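Local coordinates for ribosome maturation protein SDO1 homolog (Methanothermobacter thermautotrophicus, PDB 2WBM) that probably binds the ribosome and RNA as a flexible archaeal member of the SDO1/SBDS family, with a likely part in ribosome maturation, at residues 240-243 with 244-248; 190-193 with 194-197. One frame throughout, in Å; residues are numbered along the deposited sequence. Where two conformers were deposited one is given.

Overall arrangement
Both contacts are local turns at one end of the C-terminal domain of this SBDS-family protein, their centres about 31 and 33 Å from the centre of the chain and about 9 Å from each other. Contact 2 carries strand 181-191 into helix 196-206; contact 1, later in the chain, carries helix 231-241 into strand 247-250. The two strands are antiparallel neighbours in one sheet, where Lys190 N lies 2.8 Å from Glu247 O, a probable hydrogen bond. Val246 CG2 meets Ile191 CG2 at 3.6 Å, and Met195 CE reaches Leu241 O at 3.5 Å. A glycerol, probably from the crystallisation liquor, lies about 4 Å from the Ala196 side chain.

Contact 1 (240-243 with 244-248); sequences ELTG and GNVET
One carbonyl, Thr242 O, takes two N-H groups of the same residue, Asn245. Asn245 N donates to Thr242 O at 3.0 Å, closing a type I' turn over Gly243 and Gly244. Asn245 ND2 donates to Thr242 O at 2.9 Å from the far end of the C=O bond, with a C=O...N angle of 167°, and the oxygen lies in the plane of the Asn245 amide. Having CG beside the backbone N (chi1 -67°) brings that amide back over the turn, and the second bond fixes its rotation. Gly243 is the first residue past helix 231-241 to leave helical backbone angles, in a Schellman motif; its phi is positive, as is that of Gly244. Thr242 OG1 lies 3.5 Å from Val246 CB, while its hydrogen bond goes back to Leu238 O. Asn245 is itself the centre of an inverse gamma turn, which leads the chain into strand 247-250. Thr242 and Val246 both pack on Ile191 of strand 181-191, Val246 also touches Ser239 of helix 231-241, and Asn245 leans on Pro192.

Contact 2 (190-193 with 194-197); sequences KIPG and EMAG. Unlike the reference sequence in segment 194-197: Met195 (reference Arg).
Ile191 CD1 fills the inner side of this turn, pressing end-on against the backbone of Met195 and Ala196. CD1 of Ile191 lies 3.4 Å from Met195 O and 3.6 Å from Ala196 CA, with Met195 CB at 3.9 Å. The torsions explain the reach: CG1 stands between the backbone N and the carbonyl carbon (chi1 60°), and the chain then extends, sending CD1 across to the start of helix 196-206. The methyl packs closely against backbone and CB atoms, a carbonyl oxygen among them. Trp220 of strand 220-227 touches both Ile191 and Ala196. Met195, which replaces the arginine of the reference sequence, adds to this packed part: of its side chain, CB is the atom that touches Pro192 and Ile191, and the bent chain beyond it turns away toward Leu241.

Two backbone bonds wind the chain from strand to helix. Met195 N donates to Pro192 O at 3.0 Å, and Ala196 N to Gly193 O at 3.2 Å.

The solvent side, formed by the exposed Glu194 and a water, is looser and more polar. Glu194 bends at chi2 (87°), which folds its carboxylate back so that Glu194 OE1 rests 3.5 Å from Pro192 CB. OE1 also approaches Gly193 N, at an angle too poor for a hydrogen bond. A water donates to Gly193 O at 2.9 Å and accepts from Gly197 N at 3.2 Å, bridging the two backbone atoms.

Gly193 O thus serves two donors, a peptide N-H and a water. Glu194 lies just before helix 196-206, so its negative charge may interact favourably with the helix dipole.

Contact 1 (240-243 with 244-248)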
loop_
_atom_site.group_PDB
_atom_site.type_symbol
_atom_site.label_atom_id
_atom_site.label_comp_id
_atom_site.label_asym_id
_atom_site.label_seq_id
_atom_site.Cartn_x
_atom_site.Cartn_y
_atom_site.Cartn_z
ATOM N N GLU A 240 -25.208 11.683 -0.975
ATOM C CA GLU A 240 -25.572 11.561 0.441
ATOM C C GLU A 240 -25.363 12.876 1.197
ATOM O O GLU A 240 -26.211 13.287 2.000
ATOM C CB GLU A 240 -24.818 10.407 1.108
ATOM C CG GLU A 240 -25.419 9.037 0.801
ATOM C CD GLU A 240 -24.489 7.864 1.118
ATOM O OE1 GLU A 240 -23.430 8.066 1.748
ATOM O OE2 GLU A 240 -24.827 6.723 0.729
ATOM N N LEU A 241 -24.251 13.539 0.912
ATOM C CA LEU A 241 -23.943 14.842 1.493
ATOM C C LEU A 241 -25.010 15.896 1.197
ATOM O O LEU A 241 -25.482 16.593 2.105
ATOM C CB LEU A 241 -22.592 15.336 0.978
ATOM C CG LEU A 241 -22.125 16.678 1.542
ATOM C CD1 LEU A 241 -21.705 16.545 3.025
ATOM C CD2 LEU A 241 -21.018 17.244 0.685
ATOM N N THR A 242 -25.388 15.987 -0.073
ATOM C CA THR A 242 -26.228 17.064 -0.586
ATOM C C THR A 242 -27.694 16.655 -0.581
ATOM O O THR A 242 -28.552 17.390 -1.071
ATOM C CB THR A 242 -25.838 17.431 -2.034
ATOM O OG1 THR A 242 -25.966 16.269 -2.868
ATOM C CG2 THR A 242 -24.407 17.988 -2.113
ATOM N N GLY A 243 -27.974 15.472 -0.038
ATOM C CA GLY A 243 -29.337 14.924 -0.013
ATOM C C GLY A 243 -29.930 14.864 -1.411
ATOM O O GLY A 243 -31.111 15.148 -1.600
ATOM N N GLY A 244 -29.099 14.515 -2.394
ATOM C CA GLY A 244 -29.554 14.365 -3.771
ATOM C C GLY A 244 -29.426 15.629 -4.600
ATOM O O GLY A 244 -29.681 15.611 -5.809
ATOM N N ASN A 245 -29.033 16.729 -3.961
ATOM C CA ASN A 245 -28.901 18.007 -4.665
ATOM C C ASN A 245 -27.526 18.159 -5.295
ATOM O O ASN A 245 -26.728 19.007 -4.897
ATOM C CB ASN A 245 -29.223 19.173 -3.733
ATOM C CG ASN A 245 -30.672 19.199 -3.328
ATOM O OD1 ASN A 245 -31.512 19.754 -4.032
ATOM N ND2 ASN A 245 -30.982 18.592 -2.189
ATOM N N VAL A 246 -27.249 17.310 -6.279
ATOM C CA VAL A 246 -25.951 17.296 -6.953
ATOM C C VAL A 246 -26.142 16.865 -8.401
ATOM O O VAL A 246 -27.039 16.071 -8.721
ATOM C CB VAL A 246 -24.914 16.373 -6.229
ATOM C CG1 VAL A 246 -25.415 14.923 -6.121
ATOM C CG2 VAL A 246 -23.548 16.419 -6.923
ATOM N N GLU A 247 -25.298 17.403 -9.267
ATOM C CA GLU A 247 -25.275 17.024 -10.661
ATOM C C GLU A 247 -23.824 16.681 -10.976
ATOM O O GLU A 247 -22.912 17.414 -10.590
ATOM C CB GLU A 247 -25.762 18.216 -11.479
ATOM C CG GLU A 247 -25.747 18.049 -12.975
ATOM C CD GLU A 247 -26.205 19.323 -13.685
ATOM O OE1 GLU A 247 -27.179 19.953 -13.207
ATOM O OE2 GLU A 247 -25.589 19.695 -14.711
ATOM N N THR A 248 -23.592 15.542 -11.621
ATOM C CA THR A 248 -22.226 15.155 -11.982
ATOM C C THR A 248 -22.161 14.689 -13.430
ATOM O O THR A 248 -23.152 14.202 -13.978
ATOM C CB THR A 248 -21.647 14.028 -11.073
ATOM O OG1 THR A 248 -22.331 12.795 -11.335
ATOM C CG2 THR A 248 -21.738 14.382 -9.588
#

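Contact 2 (190-193 with 194-197)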
loop_
_atom_site.group_PDB
_atom_site.type_symbol
_atom_site.label_atom_id
_atom_site.label_comp_id
_atom_site.label_asym_id
_atom_site.label_seq_id
_atom_site.Cartn_x
_atom_site.Cartn_y
_atom_site.Cartn_z
ATOM N N LYS A 190 -21.761 19.889 -9.799
ATOM C CA LYS A 190 -22.491 21.122 -9.545
ATOM C C LYS A 190 -23.272 20.914 -8.257
ATOM O O LYS A 190 -24.087 19.981 -8.178
ATOM C CB LYS A 190 -23.449 21.396 -10.708
ATOM C CG LYS A 190 -24.237 22.692 -10.609
ATOM C CD LYS A 190 -25.175 22.826 -11.804
ATOM C CE LYS A 190 -25.732 24.226 -11.923
ATOM N NZ LYS A 190 -26.529 24.608 -10.734
ATOM N N ILE A 191 -23.032 21.759 -7.268
ATOM C CA ILE A 191 -23.759 21.614 -6.015
ATOM C C ILE A 191 -24.239 22.971 -5.507
ATOM O O ILE A 191 -23.690 24.015 -5.867
ATOM C CB ILE A 191 -22.891 20.924 -4.938
ATOM C CG1 ILE A 191 -21.631 21.738 -4.671
ATOM C CG2 ILE A 191 -22.536 19.472 -5.332
ATOM C CD1 ILE A 191 -21.133 21.565 -3.273
ATOM N N PRO A 192 -25.262 22.964 -4.646
ATOM C CA PRO A 192 -25.739 24.241 -4.141
ATOM C C PRO A 192 -24.634 24.953 -3.369
ATOM O O PRO A 192 -23.783 24.296 -2.765
ATOM C CB PRO A 192 -26.860 23.844 -3.186
ATOM C CG PRO A 192 -27.173 22.406 -3.493
ATOM C CD PRO A 192 -25.902 21.820 -3.979
ATOM N N GLY A 193 -24.640 26.281 -3.416
ATOM C CA GLY A 193 -23.595 27.096 -2.783
ATOM C C GLY A 193 -23.404 26.845 -1.297
ATOM O O GLY A 193 -22.276 26.913 -0.795
ATOM N N GLU A 194 -24.498 26.541 -0.604
ATOM C CA GLU A 194 -24.506 26.247 0.840
ATOM C C GLU A 194 -23.627 25.049 1.205
ATOM O O GLU A 194 -23.146 24.940 2.337
ATOM C CB GLU A 194 -25.930 25.939 1.315
ATOM C CG GLU A 194 -26.922 27.103 1.224
ATOM C CD GLU A 194 -27.619 27.220 -0.135
ATOM O OE1 GLU A 194 -27.128 26.649 -1.139
ATOM O OE2 GLU A 194 -28.664 27.902 -0.191
ATOM N N MET A 195 -23.444 24.152 0.241
ATOM C CA MET A 195 -22.748 22.886 0.458
ATOM C C MET A 195 -21.298 22.896 -0.024
ATOM O O MET A 195 -20.597 21.879 0.075
ATOM C CB MET A 195 -23.525 21.743 -0.226
ATOM C CG MET A 195 -24.917 21.479 0.397
ATOM S SD MET A 195 -24.891 21.269 2.185
ATOM C CE MET A 195 -23.983 19.738 2.365
ATOM N N ALA A 196 -20.837 24.026 -0.548
ATOM C CA ALA A 196 -19.516 24.049 -1.164
ATOM C C ALA A 196 -18.398 23.785 -0.148
ATOM O O ALA A 196 -17.511 22.958 -0.404
ATOM C CB ALA A 196 -19.264 25.346 -1.922
ATOM N N GLY A 197 -18.452 24.486 0.982
ATOM C CA GLY A 197 -17.507 24.265 2.085
ATOM C C GLY A 197 -17.456 22.800 2.493
ATOM O O GLY A 197 -16.381 22.201 2.563
HETATM O O HOH W 1 -20.313 27.016 1.271
#